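Local structure of hemoglobin (1GCV) at residues Asp70-Phe75 with Ile131-His136; Asp98-Glu103 with Lys122-Val127. The protein carries oxygen from the gills to the peripheral tissues, binding it at the heme iron as the beta subunit of a heterotetramer. All blocks are in the same frame, centred on the assembly; numbering follows the deposited sequence.

Contact 1 of 2, residues Asp70-Phe75 with Ile131-His136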
ATOM      1  N   ASP B  70      -7.139  24.983  -5.040  1.00 36.41           N
ATOM      2  CA  ASP B  70      -7.485  24.482  -6.367  1.00 41.30           C
ATOM      3  C   ASP B  70      -6.265  23.829  -7.026  1.00 36.51           C
ATOM      4  O   ASP B  70      -5.939  24.139  -8.174  1.00 37.32           O
ATOM      5  CB  ASP B  70      -8.020  25.604  -7.287  1.00 48.97           C
ATOM      6  CG  ASP B  70      -8.193  26.938  -6.574  1.00 56.13           C
ATOM      7  OD1 ASP B  70      -7.260  27.776  -6.644  1.00 57.99           O
ATOM      8  OD2 ASP B  70      -9.266  27.150  -5.959  1.00 57.49           O
ATOM      9  N   VAL B  71      -5.593  22.931  -6.306  1.00 31.33           N
ATOM     10  CA  VAL B  71      -4.414  22.263  -6.855  1.00 26.51           C
ATOM     11  C   VAL B  71      -4.802  21.282  -7.965  1.00 24.06           C
ATOM     12  O   VAL B  71      -4.045  21.083  -8.912  1.00 24.41           O
ATOM     13  CB  VAL B  71      -3.599  21.525  -5.749  1.00 23.71           C
ATOM     14  CG1 VAL B  71      -2.445  20.755  -6.379  1.00 23.54           C
ATOM     15  CG2 VAL B  71      -3.042  22.535  -4.748  1.00 19.04           C
ATOM     16  N   LYS B  72      -5.987  20.686  -7.856  1.00 24.78           N
ATOM     17  CA  LYS B  72      -6.470  19.746  -8.863  1.00 27.66           C
ATOM     18  C   LYS B  72      -6.648  20.408 -10.230  1.00 28.96           C
ATOM     19  O   LYS B  72      -6.257  19.833 -11.244  1.00 28.03           O
ATOM     20  CB  LYS B  72      -7.803  19.135  -8.433  1.00 29.06           C
ATOM     21  CG  LYS B  72      -7.679  17.816  -7.700  1.00 38.04           C
ATOM     22  CD  LYS B  72      -9.026  17.388  -7.145  1.00 41.82           C
ATOM     23  CE  LYS B  72      -8.895  16.875  -5.725  1.00 47.09           C
ATOM     24  NZ  LYS B  72      -9.400  15.482  -5.605  1.00 49.88           N
ATOM     25  N   THR B  73      -7.241  21.606 -10.260  1.00 30.84           N
ATOM     26  CA  THR B  73      -7.464  22.329 -11.520  1.00 30.90           C
ATOM     27  C   THR B  73      -6.154  22.882 -12.080  1.00 28.56           C
ATOM     28  O   THR B  73      -5.933  22.895 -13.291  1.00 30.36           O
ATOM     29  CB  THR B  73      -8.461  23.524 -11.356  1.00 31.21           C
ATOM     30  OG1 THR B  73      -9.036  23.515 -10.044  1.00 36.80           O
ATOM     31  CG2 THR B  73      -9.576  23.429 -12.379  1.00 34.62           C
ATOM     32  N   LEU B  74      -5.286  23.330 -11.182  1.00 28.09           N
ATOM     33  CA  LEU B  74      -3.993  23.890 -11.550  1.00 26.57           C
ATOM     34  C   LEU B  74      -3.043  22.852 -12.158  1.00 25.88           C
ATOM     35  O   LEU B  74      -2.275  23.172 -13.061  1.00 27.84           O
ATOM     36  CB  LEU B  74      -3.353  24.521 -10.309  1.00 25.82           C
ATOM     37  CG  LEU B  74      -1.928  25.069 -10.405  1.00 32.90           C
ATOM     38  CD1 LEU B  74      -1.966  26.532 -10.844  1.00 33.16           C
ATOM     39  CD2 LEU B  74      -1.237  24.924  -9.057  1.00 29.77           C
ATOM     40  N   PHE B  75      -3.101  21.614 -11.665  1.00 26.92           N
ATOM     41  CA  PHE B  75      -2.227  20.539 -12.142  1.00 24.98           C
ATOM     42  C   PHE B  75      -2.865  19.638 -13.205  1.00 26.63           C
ATOM     43  O   PHE B  75      -2.302  18.602 -13.559  1.00 27.95           O
ATOM     44  CB  PHE B  75      -1.777  19.658 -10.960  1.00 23.25           C
ATOM     45  CG  PHE B  75      -0.585  20.193 -10.196  1.00 23.46           C
ATOM     46  CD1 PHE B  75      -0.030  19.452  -9.160  1.00 26.41           C
ATOM     47  CD2 PHE B  75      -0.026  21.429 -10.501  1.00 26.13           C
ATOM     48  CE1 PHE B  75       1.062  19.931  -8.437  1.00 24.16           C
ATOM     49  CE2 PHE B  75       1.067  21.917  -9.782  1.00 25.34           C
ATOM     50  CZ  PHE B  75       1.610  21.163  -8.748  1.00 24.17           C
ATOM     51  N   ILE B 131      -1.896  15.463  -9.162  1.00 21.12           N
ATOM     52  CA  ILE B 131      -1.064  15.050 -10.288  1.00 22.23           C
ATOM     53  C   ILE B 131      -1.343  13.625 -10.796  1.00 21.51           C
ATOM     54  O   ILE B 131      -0.879  13.251 -11.871  1.00 21.98           O
ATOM     55  CB  ILE B 131       0.445  15.215  -9.939  1.00 22.92           C
ATOM     56  CG1 ILE B 131       1.258  15.437 -11.219  1.00 24.80           C
ATOM     57  CG2 ILE B 131       0.949  14.006  -9.163  1.00 23.78           C
ATOM     58  CD1 ILE B 131       2.678  15.895 -10.964  1.00 20.53           C
ATOM     59  N   SER B 132      -2.115  12.853 -10.031  1.00 19.88           N
ATOM     60  CA  SER B 132      -2.473  11.477 -10.396  1.00 20.86           C
ATOM     61  C   SER B 132      -3.876  11.419 -10.997  1.00 20.46           C
ATOM     62  O   SER B 132      -4.285  10.400 -11.540  1.00 23.14           O
ATOM     63  CB  SER B 132      -2.440  10.563  -9.162  1.00 18.87           C
ATOM     64  OG  SER B 132      -1.115  10.308  -8.735  1.00 27.31           O
ATOM     65  N   LYS B 133      -4.604  12.521 -10.889  1.00 22.83           N
ATOM     66  CA  LYS B 133      -5.975  12.630 -11.385  1.00 27.13           C
ATOM     67  C   LYS B 133      -6.226  12.268 -12.854  1.00 28.69           C
ATOM     68  O   LYS B 133      -7.121  11.480 -13.158  1.00 29.73           O
ATOM     69  CB  LYS B 133      -6.495  14.054 -11.132  1.00 27.20           C
ATOM     70  CG  LYS B 133      -8.001  14.167 -11.063  1.00 31.37           C
ATOM     71  CD  LYS B 133      -8.528  13.505  -9.806  1.00 40.59           C
ATOM     72  CE  LYS B 133      -8.899  14.535  -8.757  1.00 47.49           C
ATOM     73  NZ  LYS B 133      -9.958  15.467  -9.251  1.00 54.60           N
ATOM     74  N   GLN B 134      -5.452  12.841 -13.769  1.00 31.07           N
ATOM     75  CA  GLN B 134      -5.660  12.586 -15.190  1.00 31.63           C
ATOM     76  C   GLN B 134      -5.160  11.252 -15.739  1.00 31.47           C
ATOM     77  O   GLN B 134      -5.041  11.088 -16.952  1.00 33.44           O
ATOM     78  CB  GLN B 134      -5.065  13.732 -16.009  1.00 34.63           C
ATOM     79  CG  GLN B 134      -5.769  15.064 -15.790  1.00 38.36           C
ATOM     80  CD  GLN B 134      -7.258  14.902 -15.546  1.00 41.29           C
ATOM     81  OE1 GLN B 134      -7.780  15.330 -14.513  1.00 43.34           O
ATOM     82  NE2 GLN B 134      -7.948  14.278 -16.496  1.00 41.52           N
ATOM     83  N   TYR B 135      -4.863  10.301 -14.860  1.00 26.54           N
ATOM     84  CA  TYR B 135      -4.414   8.995 -15.317  1.00 26.29           C
ATOM     85  C   TYR B 135      -5.666   8.190 -15.628  1.00 30.15           C
ATOM     86  O   TYR B 135      -6.458   7.888 -14.740  1.00 27.44           O
ATOM     87  CB  TYR B 135      -3.590   8.288 -14.235  1.00 23.32           C
ATOM     88  CG  TYR B 135      -2.131   8.669 -14.250  1.00 18.62           C
ATOM     89  CD1 TYR B 135      -1.179   7.845 -14.851  1.00 19.11           C
ATOM     90  CD2 TYR B 135      -1.704   9.864 -13.683  1.00 16.60           C
ATOM     91  CE1 TYR B 135       0.166   8.207 -14.884  1.00 20.28           C
ATOM     92  CE2 TYR B 135      -0.367  10.235 -13.709  1.00 18.75           C
ATOM     93  CZ  TYR B 135       0.561   9.406 -14.310  1.00 19.41           C
ATOM     94  OH  TYR B 135       1.881   9.785 -14.337  1.00 23.32           O
ATOM     95  N   HIS B 136      -5.850   7.859 -16.897  1.00 35.76           N
ATOM     96  CA  HIS B 136      -7.016   7.099 -17.313  1.00 42.49           C
ATOM     97  C   HIS B 136      -6.577   5.773 -17.925  1.00 41.98           C
ATOM     98  O   HIS B 136      -7.432   4.872 -18.034  1.00 43.03           O
ATOM     99  CB  HIS B 136      -7.839   7.908 -18.329  1.00 49.48           C
ATOM    100  CG  HIS B 136      -8.387   9.195 -17.784  1.00 56.92           C
ATOM    101  ND1 HIS B 136      -8.894   9.311 -16.506  1.00 59.38           N
ATOM    102  CD2 HIS B 136      -8.514  10.420 -18.349  1.00 60.91           C
ATOM    103  CE1 HIS B 136      -9.310  10.550 -16.308  1.00 60.79           C
ATOM    104  NE2 HIS B 136      -9.091  11.244 -17.412  1.00 62.59           N
ATOM    105  OXT HIS B 136      -5.384   5.652 -18.279  1.00 41.75           O
TER

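Contact 2 of 2, residues Asp98-Glu103 with Lys122-Val127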
ATOM      1  N   ASP B  98       8.061  11.624  -0.350  1.00 15.28           N
ATOM      2  CA  ASP B  98       8.514  10.999   0.891  1.00 15.01           C
ATOM      3  C   ASP B  98       9.977  11.372   1.125  1.00 16.00           C
ATOM      4  O   ASP B  98      10.404  11.562   2.260  1.00 18.25           O
ATOM      5  CB  ASP B  98       8.421   9.473   0.808  1.00 18.39           C
ATOM      6  CG  ASP B  98       7.047   8.948   1.148  1.00 19.04           C
ATOM      7  OD1 ASP B  98       6.195   9.754   1.574  1.00 17.93           O
ATOM      8  OD2 ASP B  98       6.823   7.729   0.981  1.00 19.18           O
ATOM      9  N   CYS B  99      10.751  11.460   0.047  1.00 13.75           N
ATOM     10  CA  CYS B  99      12.159  11.810   0.171  1.00 13.43           C
ATOM     11  C   CYS B  99      12.325  13.279   0.525  1.00 14.17           C
ATOM     12  O   CYS B  99      13.280  13.646   1.209  1.00 14.52           O
ATOM     13  CB  CYS B  99      12.910  11.484  -1.115  1.00 14.92           C
ATOM     14  SG  CYS B  99      13.366   9.748  -1.208  1.00 16.41           S
ATOM     15  N   ILE B 100      11.393  14.110   0.056  1.00 15.70           N
ATOM     16  CA  ILE B 100      11.416  15.541   0.367  1.00 17.36           C
ATOM     17  C   ILE B 100      11.143  15.707   1.868  1.00 17.16           C
ATOM     18  O   ILE B 100      11.728  16.569   2.524  1.00 18.33           O
ATOM     19  CB  ILE B 100      10.343  16.327  -0.438  1.00 17.24           C
ATOM     20  CG1 ILE B 100      10.728  16.369  -1.920  1.00 15.02           C
ATOM     21  CG2 ILE B 100      10.215  17.751   0.114  1.00 17.63           C
ATOM     22  CD1 ILE B 100       9.675  16.979  -2.820  1.00 18.06           C
ATOM     23  N   ILE B 101      10.262  14.874   2.417  1.00 14.28           N
ATOM     24  CA  ILE B 101       9.972  14.951   3.838  1.00 15.09           C
ATOM     25  C   ILE B 101      11.214  14.546   4.641  1.00 16.56           C
ATOM     26  O   ILE B 101      11.497  15.131   5.691  1.00 18.03           O
ATOM     27  CB  ILE B 101       8.754  14.067   4.209  1.00 15.20           C
ATOM     28  CG1 ILE B 101       7.467  14.872   4.007  1.00 15.40           C
ATOM     29  CG2 ILE B 101       8.839  13.602   5.663  1.00 12.98           C
ATOM     30  CD1 ILE B 101       6.240  14.032   3.795  1.00 18.72           C
ATOM     31  N   VAL B 102      11.969  13.565   4.148  1.00 14.29           N
ATOM     32  CA  VAL B 102      13.179  13.136   4.848  1.00 12.54           C
ATOM     33  C   VAL B 102      14.212  14.267   4.840  1.00 14.73           C
ATOM     34  O   VAL B 102      14.909  14.493   5.833  1.00 15.91           O
ATOM     35  CB  VAL B 102      13.798  11.884   4.194  1.00 12.24           C
ATOM     36  CG1 VAL B 102      15.224  11.691   4.680  1.00 11.95           C
ATOM     37  CG2 VAL B 102      12.961  10.660   4.527  1.00 13.60           C
ATOM     38  N   GLU B 103      14.313  14.970   3.712  1.00 16.85           N
ATOM     39  CA  GLU B 103      15.248  16.092   3.583  1.00 18.78           C
ATOM     40  C   GLU B 103      14.796  17.266   4.454  1.00 18.64           C
ATOM     41  O   GLU B 103      15.627  17.964   5.023  1.00 20.59           O
ATOM     42  CB  GLU B 103      15.363  16.561   2.123  1.00 17.46           C
ATOM     43  CG  GLU B 103      16.090  15.598   1.185  1.00 16.76           C
ATOM     44  CD  GLU B 103      17.497  15.294   1.630  1.00 17.59           C
ATOM     45  OE1 GLU B 103      18.019  14.226   1.257  1.00 20.65           O
ATOM     46  OE2 GLU B 103      18.083  16.123   2.353  1.00 21.31           O
ATOM     47  N   LYS B 122       0.173  15.936   4.668  1.00 14.97           N
ATOM     48  CA  LYS B 122      -1.134  16.331   4.169  1.00 15.32           C
ATOM     49  C   LYS B 122      -0.988  17.086   2.863  1.00 14.18           C
ATOM     50  O   LYS B 122      -1.716  16.838   1.905  1.00 17.16           O
ATOM     51  CB  LYS B 122      -1.831  17.213   5.201  1.00 13.36           C
ATOM     52  CG  LYS B 122      -3.228  17.623   4.817  1.00 19.39           C
ATOM     53  CD  LYS B 122      -3.755  18.666   5.783  1.00 19.05           C
ATOM     54  CE  LYS B 122      -5.266  18.630   5.853  1.00 25.44           C
ATOM     55  NZ  LYS B 122      -5.825  19.973   6.143  1.00 21.81           N
ATOM     56  N   PHE B 123      -0.036  18.011   2.822  1.00 14.68           N
ATOM     57  CA  PHE B 123       0.190  18.787   1.616  1.00 14.31           C
ATOM     58  C   PHE B 123       0.617  17.905   0.448  1.00 15.72           C
ATOM     59  O   PHE B 123       0.098  18.052  -0.656  1.00 16.58           O
ATOM     60  CB  PHE B 123       1.250  19.862   1.851  1.00 15.38           C
ATOM     61  CG  PHE B 123       1.505  20.732   0.648  1.00 19.51           C
ATOM     62  CD1 PHE B 123       0.493  21.538   0.131  1.00 20.27           C
ATOM     63  CD2 PHE B 123       2.749  20.733   0.024  1.00 18.40           C
ATOM     64  CE1 PHE B 123       0.715  22.332  -0.993  1.00 21.07           C
ATOM     65  CE2 PHE B 123       2.980  21.527  -1.101  1.00 20.55           C
ATOM     66  CZ  PHE B 123       1.959  22.327  -1.609  1.00 20.08           C
ATOM     67  N   PHE B 124       1.555  16.989   0.682  1.00 14.37           N
ATOM     68  CA  PHE B 124       2.025  16.121  -0.394  1.00 16.19           C
ATOM     69  C   PHE B 124       0.981  15.123  -0.845  1.00 17.29           C
ATOM     70  O   PHE B 124       1.000  14.654  -1.981  1.00 19.50           O
ATOM     71  CB  PHE B 124       3.312  15.420   0.026  1.00 11.37           C
ATOM     72  CG  PHE B 124       4.494  16.324  -0.013  1.00 14.15           C
ATOM     73  CD1 PHE B 124       5.371  16.396   1.053  1.00 16.48           C
ATOM     74  CD2 PHE B 124       4.686  17.168  -1.102  1.00 14.71           C
ATOM     75  CE1 PHE B 124       6.426  17.302   1.044  1.00 16.42           C
ATOM     76  CE2 PHE B 124       5.735  18.073  -1.120  1.00 17.58           C
ATOM     77  CZ  PHE B 124       6.607  18.140  -0.040  1.00 15.51           C
ATOM     78  N   GLU B 125       0.060  14.806   0.051  1.00 19.49           N
ATOM     79  CA  GLU B 125      -1.022  13.892  -0.266  1.00 22.44           C
ATOM     80  C   GLU B 125      -1.949  14.602  -1.263  1.00 23.60           C
ATOM     81  O   GLU B 125      -2.434  13.988  -2.213  1.00 21.71           O
ATOM     82  CB  GLU B 125      -1.778  13.550   1.009  1.00 25.43           C
ATOM     83  CG  GLU B 125      -2.270  12.135   1.100  1.00 38.71           C
ATOM     84  CD  GLU B 125      -3.402  12.016   2.102  1.00 46.55           C
ATOM     85  OE1 GLU B 125      -3.174  12.345   3.289  1.00 50.59           O
ATOM     86  OE2 GLU B 125      -4.517  11.608   1.702  1.00 49.42           O
ATOM     87  N   VAL B 126      -2.180  15.899  -1.045  1.00 20.51           N
ATOM     88  CA  VAL B 126      -3.040  16.697  -1.925  1.00 20.95           C
ATOM     89  C   VAL B 126      -2.386  16.867  -3.297  1.00 19.86           C
ATOM     90  O   VAL B 126      -3.063  16.847  -4.327  1.00 21.79           O
ATOM     91  CB  VAL B 126      -3.322  18.112  -1.320  1.00 21.58           C
ATOM     92  CG1 VAL B 126      -3.879  19.051  -2.388  1.00 21.51           C
ATOM     93  CG2 VAL B 126      -4.293  17.994  -0.163  1.00 20.01           C
ATOM     94  N   VAL B 127      -1.066  17.034  -3.302  1.00 17.03           N
ATOM     95  CA  VAL B 127      -0.311  17.203  -4.539  1.00 21.25           C
ATOM     96  C   VAL B 127      -0.239  15.897  -5.362  1.00 22.29           C
ATOM     97  O   VAL B 127      -0.336  15.936  -6.590  1.00 24.45           O
ATOM     98  CB  VAL B 127       1.110  17.744  -4.227  1.00 18.92           C
ATOM     99  CG1 VAL B 127       2.057  17.455  -5.369  1.00 19.08           C
ATOM    100  CG2 VAL B 127       1.039  19.248  -3.977  1.00 19.65           C
TER

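Contact 1 of 2, residues Asp70-Phe75 with Ile131-His136
Lys-72 and Lys-133 cross each other at about a right angle on the exposed side of this contact. Along Lys-72, CB stands 4.3 Å from NZ of Lys-133, and CG comes closer, at 3.6 Å from the same nitrogen. CD of Lys-72 is nearest, 3.0 Å from NZ of Lys-133 and 3.3 Å from its CE. Both are too tight, so the exact placement of these chain ends is doubtful. The Lys-72 chain bends at chi3 and chi4, about the CG-CD and CD-CE bonds, and its CE lies 3.8 Å from CE of Lys-133. Its tip, NZ, also sits by that CE, and 3.7 Å from NZ of Lys-133, a like-charge approach to be read with the same caution. The Lys-72 amine forms a salt bridge with Asp-129, which probably offsets some repulsion. In Lys-133, CG is anti to the backbone N (chi1 -156°), and bends at chi2, chi3 and chi4 carry the amine across the Lys-72 chain.

In the globin fold this contact joins the short helix 71-74, between the distal helix 50-66 and the proximal helix 76-86, to the C-terminal part of helix 114-132 and the chain tail after it. The buried half is apolar. The Phe-75 ring meets Ile-131 obliquely, with CD1 of Phe-75 4.3 Å from CB of Ile-131. Ala-60 and Ala-64 of helix 50-66 also pack on this ring. Ile-131 lines the heme pocket; its side chain touches the heme and lies about 4 Å from that of the proximal His-82 (nearest atoms). The terminal carboxylate of His-136 forms a salt bridge with Lys-40 of a neighbouring subunit, as in human deoxyhemoglobin.

Contact 2 of 2, residues Asp98-Glu103 with Lys122-Val127
Two long helices of the globin fold, 93-108 and 114-132, pack in the protein core through this contact. In globin nomenclature they are the G and H helices. One aromatic ring does the work on the second helix: Phe-124 reaches across to Ile-100 and Ile-101. Its CG lies anti to the carbonyl carbon (chi1 -75°), which sends the ring out toward the other helix.

The two isoleucines meet different parts of that ring. Ile-100 crosses Phe-124 at about a right angle, and its CG2 sits obliquely 3.6 Å from CZ of Phe-124. Ile-101 instead runs alongside Phe-124 in the opposite direction. Its CD1 lies at the ring edge, near the ring plane, 3.7 Å from CD1 of Phe-124. All three side chains are buried, and the contact is purely apolar. With an alanine in place of Phe-124, a gap would probably open between the helices, and both isoleucines would lose their shared aromatic partner.

Ile-100 also packs on Ala-27 of helix 20-34, while Ile-101 touches Val-107 of a neighbouring subunit. Within the contact, CE1 of Phe-124 lies near both isoleucines, 3.9 Å from CG2 of Ile-100 and 4.0 Å from CG1 of Ile-101.

In the fold
Both contacts use helix 114-132, at different levels. Contact 2 lies near the centre of the chain and is wholly buried. Contact 1 lies further out, at the C-terminal part of the same helix and the chain tail after it, and is half buried and half exposed. Their chemistry follows this difference. Contact 2 consists of aliphatic branches against an aromatic ring, whereas contact 1 combines one such pair with two charged lysines at the surface. Along the chain, contact 2 is nested inside the loop closed by contact 1. Their centres are 16 Å apart, yet they touch: CE1 of Phe-75 lies 4.1 Å from CG1 of Val-127, and Val-71 packs on Val-126.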